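Local coordinates for receptor-like protein kinase ANXUR1 (Arabidopsis thaliana, PDB 6FIG) that is a receptor-like kinase involved in plant reproduction, whose extracellular tandem malectin-like domains probably serve in recognition at the cell surface, at residues Leu47-Val50 / Pro51-Ala55; Gly87-Ile90 / Ser91-Tyr94; Ala111-Cys114 / Gln115-Gln119. All coordinates share one frame; numbering follows the deposited sequence.

Interaction 1: Leu47-Val50 / Pro51-Ala55. With CA (calcium ion), chain I.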
loop_
_atom_site.group_PDB
_atom_site.type_symbol
_atom_site.label_atom_id
_atom_site.label_comp_id
_atom_site.label_asym_id
_atom_site.label_seq_id
_atom_site.Cartn_x
_atom_site.Cartn_y
_atom_site.Cartn_z
ATOM N N LEU A 47 -0.447 20.410 8.186
ATOM C CA LEU A 47 0.022 20.049 6.847
ATOM C C LEU A 47 -1.159 19.804 5.917
ATOM O O LEU A 47 -1.069 20.047 4.704
ATOM C CB LEU A 47 0.906 18.800 6.914
ATOM C CG LEU A 47 2.103 18.832 7.878
ATOM C CD1 LEU A 47 2.862 17.508 7.865
ATOM C CD2 LEU A 47 3.021 19.998 7.536
ATOM N N SER A 48 -2.276 19.355 6.502
ATOM C CA SER A 48 -3.496 19.038 5.768
ATOM C C SER A 48 -4.727 19.392 6.594
ATOM O O SER A 48 -4.652 19.433 7.816
ATOM C CB SER A 48 -3.509 17.540 5.484
ATOM O OG SER A 48 -4.513 17.198 4.560
ATOM N N THR A 49 -5.857 19.596 5.926
ATOM C CA THR A 49 -7.155 19.651 6.617
ATOM C C THR A 49 -7.693 18.230 6.899
ATOM O O THR A 49 -8.700 18.093 7.590
ATOM C CB THR A 49 -8.223 20.440 5.834
ATOM O OG1 THR A 49 -8.518 19.775 4.603
ATOM C CG2 THR A 49 -7.784 21.885 5.548
ATOM N N VAL A 50 -7.029 17.192 6.361
ATOM C CA VAL A 50 -7.470 15.795 6.473
ATOM C C VAL A 50 -6.499 15.042 7.397
ATOM O O VAL A 50 -5.302 15.030 7.111
ATOM C CB VAL A 50 -7.439 15.129 5.075
ATOM C CG1 VAL A 50 -7.833 13.659 5.152
ATOM C CG2 VAL A 50 -8.332 15.880 4.084
ATOM N N PRO A 51 -6.942 14.418 8.502
ATOM C CA PRO A 51 -8.323 14.325 8.974
ATOM C C PRO A 51 -8.705 15.433 9.967
ATOM O O PRO A 51 -9.832 15.433 10.473
ATOM C CB PRO A 51 -8.305 12.984 9.719
ATOM C CG PRO A 51 -6.962 12.962 10.346
ATOM C CD PRO A 51 -6.039 13.582 9.323
ATOM N N TYR A 52 -7.792 16.364 10.220
ATOM C CA TYR A 52 -7.837 17.218 11.411
ATOM C C TYR A 52 -8.996 18.219 11.524
ATOM O O TYR A 52 -9.409 18.509 12.638
ATOM C CB TYR A 52 -6.511 17.966 11.574
ATOM C CG TYR A 52 -5.320 17.049 11.716
ATOM C CD1 TYR A 52 -5.107 16.333 12.893
ATOM C CD2 TYR A 52 -4.411 16.886 10.667
ATOM C CE1 TYR A 52 -4.017 15.488 13.024
ATOM C CE2 TYR A 52 -3.316 16.043 10.794
ATOM C CZ TYR A 52 -3.124 15.357 11.971
ATOM O OH TYR A 52 -2.060 14.501 12.103
ATOM N N MET A 53 -9.513 18.749 10.410
ATOM C CA MET A 53 -10.523 19.807 10.482
ATOM C C MET A 53 -11.936 19.302 10.733
ATOM O O MET A 53 -12.842 20.106 10.911
ATOM C CB MET A 53 -10.492 20.691 9.226
ATOM C CG MET A 53 -9.249 21.563 9.164
ATOM S SD MET A 53 -9.162 22.786 10.496
ATOM C CE MET A 53 -10.378 23.983 9.968
ATOM N N THR A 54 -12.129 17.989 10.758
ATOM C CA THR A 54 -13.434 17.407 11.001
ATOM C C THR A 54 -13.325 16.465 12.174
ATOM O O THR A 54 -12.329 15.770 12.310
ATOM C CB THR A 54 -13.905 16.635 9.769
ATOM O OG1 THR A 54 -12.820 15.809 9.290
ATOM C CG2 THR A 54 -14.336 17.604 8.696
ATOM N N ALA A 55 -14.358 16.424 13.007
ATOM C CA ALA A 55 -14.364 15.561 14.171
ATOM C C ALA A 55 -15.722 14.949 14.354
ATOM O O ALA A 55 -16.711 15.414 13.797
ATOM C CB ALA A 55 -13.961 16.343 15.415
HETATM CA CA CA I . -11.869 14.077 10.655
HETATM O O HOH W 1 -11.289 17.097 7.464
#
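T49 and M53 meet where the chain turns into a strand: M53 N donates to T49 O at 3.0 Å with an N-H...O angle of 169°. CB of T49 also touches CG of M53 at 3.7 Å, with T49 CG2 3.9 Å from the same atom, and the M53 chain, bent at chi2 and chi3, then carries its end away. Ahead of this pair, S48 OG accepts from V50 N at 3.1 Å, an ST turn. V50 joins P51 through a cis peptide, after which P51-T54 forms a type I beta turn. P51 CD lies 3.9 Å above one face of the Y52 ring, toward its rim, while S48 O lies at the edge. T54 chelates calcium through O and OG1, each at 2.4 Å; chi1 of 46° folds OG1 back over the backbone, so that it reaches the metal that the residue's own O binds. P51 O binds it at 2.5 Å, and a water links T49 O with T54 OG1. S7 OG, C8 O and N154 O complete the calcium site. The turn thus leads into strand 54-58, which pairs with strands 35-38 and 151-161, while V50 and P51 pack on W22 of strand 21-24.

Interaction 2: Gly87-Ile90 / Ser91-Tyr94. With NAG (2-acetamido-2-deoxy-beta-D-glucopyranose), chain C.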
loop_
_atom_site.group_PDB
_atom_site.type_symbol
_atom_site.label_atom_id
_atom_site.label_comp_id
_atom_site.label_asym_id
_atom_site.label_seq_id
_atom_site.Cartn_x
_atom_site.Cartn_y
_atom_site.Cartn_z
ATOM N N GLY A 87 -19.636 24.876 19.360
ATOM C CA GLY A 87 -19.697 25.791 20.502
ATOM C C GLY A 87 -19.156 25.285 21.834
ATOM O O GLY A 87 -19.230 26.003 22.829
ATOM N N LEU A 88 -18.598 24.071 21.875
ATOM C CA LEU A 88 -18.115 23.506 23.134
ATOM C C LEU A 88 -16.732 24.061 23.462
ATOM O O LEU A 88 -15.983 24.405 22.568
ATOM C CB LEU A 88 -18.068 21.977 23.074
ATOM C CG LEU A 88 -19.397 21.244 22.892
ATOM C CD1 LEU A 88 -19.152 19.763 22.665
ATOM C CD2 LEU A 88 -20.304 21.466 24.102
ATOM N N ASN A 89 -16.426 24.141 24.753
ATOM C CA ASN A 89 -15.131 24.608 25.253
ATOM C C ASN A 89 -14.217 23.384 25.288
ATOM O O ASN A 89 -14.412 22.504 26.118
ATOM C CB ASN A 89 -15.302 25.234 26.659
ATOM C CG ASN A 89 -14.009 25.822 27.233
ATOM O OD1 ASN A 89 -12.911 25.491 26.812
ATOM N ND2 ASN A 89 -14.155 26.714 28.218
ATOM N N ILE A 90 -13.216 23.347 24.409
ATOM C CA ILE A 90 -12.270 22.216 24.333
ATOM C C ILE A 90 -11.530 21.938 25.653
ATOM O O ILE A 90 -11.129 20.810 25.901
ATOM C CB ILE A 90 -11.265 22.401 23.161
ATOM C CG1 ILE A 90 -10.650 21.064 22.716
ATOM C CG2 ILE A 90 -10.191 23.432 23.502
ATOM C CD1 ILE A 90 -11.642 20.084 22.133
ATOM N N SER A 91 -11.363 22.950 26.506
ATOM C CA SER A 91 -10.789 22.746 27.846
ATOM C C SER A 91 -11.625 21.848 28.769
ATOM O O SER A 91 -11.108 21.367 29.774
ATOM C CB SER A 91 -10.535 24.085 28.547
ATOM O OG SER A 91 -9.570 24.837 27.837
ATOM N N ASN A 92 -12.893 21.617 28.427
ATOM C CA ASN A 92 -13.759 20.704 29.178
ATOM C C ASN A 92 -13.619 19.265 28.730
ATOM O O ASN A 92 -14.156 18.385 29.394
ATOM C CB ASN A 92 -15.246 21.099 29.055
ATOM C CG ASN A 92 -15.569 22.418 29.714
ATOM O OD1 ASN A 92 -14.850 22.893 30.591
ATOM N ND2 ASN A 92 -16.662 23.024 29.285
ATOM N N SER A 93 -12.911 19.020 27.624
ATOM C CA SER A 93 -12.766 17.666 27.108
ATOM C C SER A 93 -11.755 16.858 27.918
ATOM O O SER A 93 -10.565 17.159 27.941
ATOM C CB SER A 93 -12.401 17.652 25.625
ATOM O OG SER A 93 -12.188 16.309 25.182
ATOM N N TYR A 94 -12.257 15.829 28.583
ATOM C CA TYR A 94 -11.469 14.843 29.293
ATOM C C TYR A 94 -12.157 13.522 28.991
ATOM O O TYR A 94 -13.370 13.419 29.173
ATOM C CB TYR A 94 -11.477 15.093 30.795
ATOM C CG TYR A 94 -10.679 16.297 31.233
ATOM C CD1 TYR A 94 -9.329 16.178 31.564
ATOM C CD2 TYR A 94 -11.275 17.560 31.312
ATOM C CE1 TYR A 94 -8.593 17.281 31.969
ATOM C CE2 TYR A 94 -10.543 18.671 31.716
ATOM C CZ TYR A 94 -9.198 18.520 32.025
ATOM O OH TYR A 94 -8.483 19.618 32.431
HETATM C C1 NAG C . -7.287 14.996 34.872
HETATM C C2 NAG C . -7.046 14.893 36.371
HETATM C C3 NAG C . -6.873 16.275 36.997
HETATM C C4 NAG C . -5.858 17.110 36.224
HETATM C C5 NAG C . -6.241 17.163 34.751
HETATM C C6 NAG C . -5.246 17.940 33.891
HETATM C C7 NAG C . -8.175 12.931 37.336
HETATM C C8 NAG C . -9.468 12.430 37.907
HETATM N N2 NAG C . -8.183 14.212 36.966
HETATM O O3 NAG C . -6.472 16.146 38.363
HETATM O O4 NAG C . -5.869 18.436 36.786
HETATM O O5 NAG C . -6.313 15.829 34.246
HETATM O O6 NAG C . -3.973 17.289 33.900
HETATM O O7 NAG C . -7.205 12.210 37.246
HETATM O O HOH W 2 -9.016 18.694 25.557
HETATM O O HOH W 3 -9.283 19.621 28.227
#
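I90 O has three polar neighbours: S93 N donates to it at 3.1 Å, and two waters approach at 3.0 and 3.2 Å. The same waters reach S93 O, so they bridge two carbonyls of the turn, although they have more acceptors nearby than protons and not every one of these bonds need form at once. The bond from S93 N is fairly straight, but the donor stands well above the I90 carbonyl plane, 62° out of it. One residue earlier the pattern repeats, with N92 N donating to N89 O at 2.9 Å. These two bonds, each spanning three residues, are the evidence for a short 3-10 turn.

The N89 side chain reinforces the start of this turn. With CG anti to the backbone N (chi1 -177°), the amide swings forward beside the carbonyl carbon and OD1 accepts from S91 N at 3.0 Å. This bond is bent, with an N-H...O angle of 141°, and it closes an Asx turn. S91 CB sits against the same OD1, and N92 turns its ND2 back alongside N89 CB at 3.7 Å.

S93 OG is directed to F150 O, to which it is hydrogen-bonded, while I90 packs on P82, A111 and F152. Y94, the last residue, brings ring atom CE1 to within 3.5 Å of O5 of an N-acetylglucosamine. That sugar is also hydrogen-bonded to Y146 OH, and the rings of Y94 and Y146 meet. A 3-10 turn opened by an Asx turn leads directly into Y94, which lines the glycan-contacting pocket with N107, I112, K145, Y146, N382 and E384.

Interaction 3: Ala111-Cys114 / Gln115-Gln119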
loop_
_atom_site.group_PDB
_atom_site.type_symbol
_atom_site.label_atom_id
_atom_site.label_comp_id
_atom_site.label_asym_id
_atom_site.label_seq_id
_atom_site.Cartn_x
_atom_site.Cartn_y
_atom_site.Cartn_z
ATOM N N ALA A 111 -6.227 19.297 24.670
ATOM C CA ALA A 111 -5.899 20.725 24.756
ATOM C C ALA A 111 -4.616 20.933 25.558
ATOM O O ALA A 111 -3.664 21.547 25.066
ATOM C CB ALA A 111 -7.055 21.498 25.372
ATOM N N ILE A 112 -4.579 20.381 26.769
ATOM C CA ILE A 112 -3.399 20.502 27.644
ATOM C C ILE A 112 -2.158 19.831 27.046
ATOM O O ILE A 112 -1.041 20.380 27.120
ATOM C CB ILE A 112 -3.699 19.948 29.066
ATOM C CG1 ILE A 112 -4.715 20.850 29.770
ATOM C CG2 ILE A 112 -2.435 19.842 29.911
ATOM C CD1 ILE A 112 -5.323 20.247 31.019
ATOM N N THR A 113 -2.341 18.654 26.462
ATOM C CA THR A 113 -1.223 17.937 25.844
ATOM C C THR A 113 -0.630 18.760 24.697
ATOM O O THR A 113 0.596 18.906 24.615
ATOM C CB THR A 113 -1.645 16.535 25.384
ATOM O OG1 THR A 113 -2.239 15.852 26.494
ATOM C CG2 THR A 113 -0.436 15.739 24.867
ATOM N N CYS A 114 -1.493 19.318 23.851
ATOM C CA CYS A 114 -1.073 20.173 22.731
ATOM C C CYS A 114 -0.336 21.428 23.192
ATOM O O CYS A 114 0.699 21.781 22.623
ATOM C CB CYS A 114 -2.264 20.540 21.847
ATOM S SG CYS A 114 -2.697 19.177 20.741
ATOM N N GLN A 115 -0.848 22.071 24.238
ATOM C CA GLN A 115 -0.193 23.261 24.810
ATOM C C GLN A 115 1.222 22.930 25.318
ATOM O O GLN A 115 2.178 23.652 25.012
ATOM C CB GLN A 115 -1.039 23.836 25.936
ATOM C CG GLN A 115 -0.601 25.210 26.425
ATOM C CD GLN A 115 -1.496 25.736 27.532
ATOM O OE1 GLN A 115 -2.378 25.025 28.028
ATOM N NE2 GLN A 115 -1.276 26.984 27.929
ATOM N N ALA A 116 1.351 21.828 26.059
ATOM C CA ALA A 116 2.658 21.384 26.592
ATOM C C ALA A 116 3.676 21.066 25.504
ATOM O O ALA A 116 4.851 21.387 25.643
ATOM C CB ALA A 116 2.479 20.175 27.504
ATOM N N LEU A 117 3.226 20.439 24.424
ATOM C CA LEU A 117 4.100 20.104 23.294
ATOM C C LEU A 117 4.392 21.252 22.312
ATOM O O LEU A 117 5.227 21.072 21.425
ATOM C CB LEU A 117 3.506 18.943 22.490
ATOM C CG LEU A 117 3.388 17.569 23.142
ATOM C CD1 LEU A 117 2.757 16.621 22.136
ATOM C CD2 LEU A 117 4.753 17.040 23.568
ATOM N N THR A 118 3.704 22.391 22.435
ATOM C CA THR A 118 3.703 23.441 21.404
ATOM C C THR A 118 3.421 22.848 20.016
ATOM O O THR A 118 4.115 23.112 19.039
ATOM C CB THR A 118 5.015 24.267 21.410
ATOM O OG1 THR A 118 5.381 24.557 22.762
ATOM C CG2 THR A 118 4.842 25.587 20.660
ATOM N N GLN A 119 2.383 22.027 19.960
ATOM C CA GLN A 119 1.947 21.374 18.738
ATOM C C GLN A 119 0.437 21.520 18.694
ATOM O O GLN A 119 -0.200 21.361 19.719
ATOM C CB GLN A 119 2.351 19.908 18.788
ATOM C CG GLN A 119 2.306 19.192 17.453
ATOM C CD GLN A 119 3.047 17.871 17.501
ATOM O OE1 GLN A 119 4.278 17.861 17.577
ATOM N NE2 GLN A 119 2.316 16.758 17.474
#
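A Schellman motif ends helix 110-117, and the contact between A111-C114 and Q115-Q119 is the last stretch of that helix with its cap. T118 leaves helical geometry with a positive phi of 49°. Two bonds close back over the final turn: Q119 N donates to C114 O at 3.2 Å, nearly straight at 171°, and T118 N donates to Q115 O. Before them, regular helical bonds run from Q115 N to A111 O, from A116 N to I112 O and from L117 N to T113 O, the last at 3.1 Å.

L117 CG, anti to its carbonyl carbon (chi1 -66°), comes alongside T113 O at 3.4 Å, and its CD1 reaches T113 CG2 at 4.3 Å. C114 CB approaches Q119 O at 3.1 Å, with SG at 3.5 Å from the same oxygen. Q119 O also lies 3.1 Å from C114 O, two acceptors close together without a hydrogen bond. T113 OG1 is bonded to S109 O and Q119 NE2 to Y121 O, while T113, C114 and L117 pack on L122 of strand 122-128. Chemically, the cap supplies Q119 N-H to a carbonyl at the helix end, and by bonding to C114 O it may ease the mutual repulsion of the two oxygens there.

In the fold
All three interactions are local contacts, each within one continuous stretch of the malectin-like region, but they differ in burial and chemistry. Interaction 1 is partly buried and built round calcium, with carbonyls and a threonine hydroxyl as ligands at the start of a strand. Interaction 2 lies at the surface, where the backbone bonds of a 3-10 turn are supplemented by an asparagine side chain and waters. Interaction 3 is partly buried and rests chiefly on helical backbone bonds. The last two touch: Y94 OH packs 3.5 Å from I112 CD1, and these two residues bring 87-94 and helix 110-117 to the same glycan pocket. Interaction 1 stands apart, its nearest atoms about 7 Å from interaction 3 and about 8 Å from interaction 2.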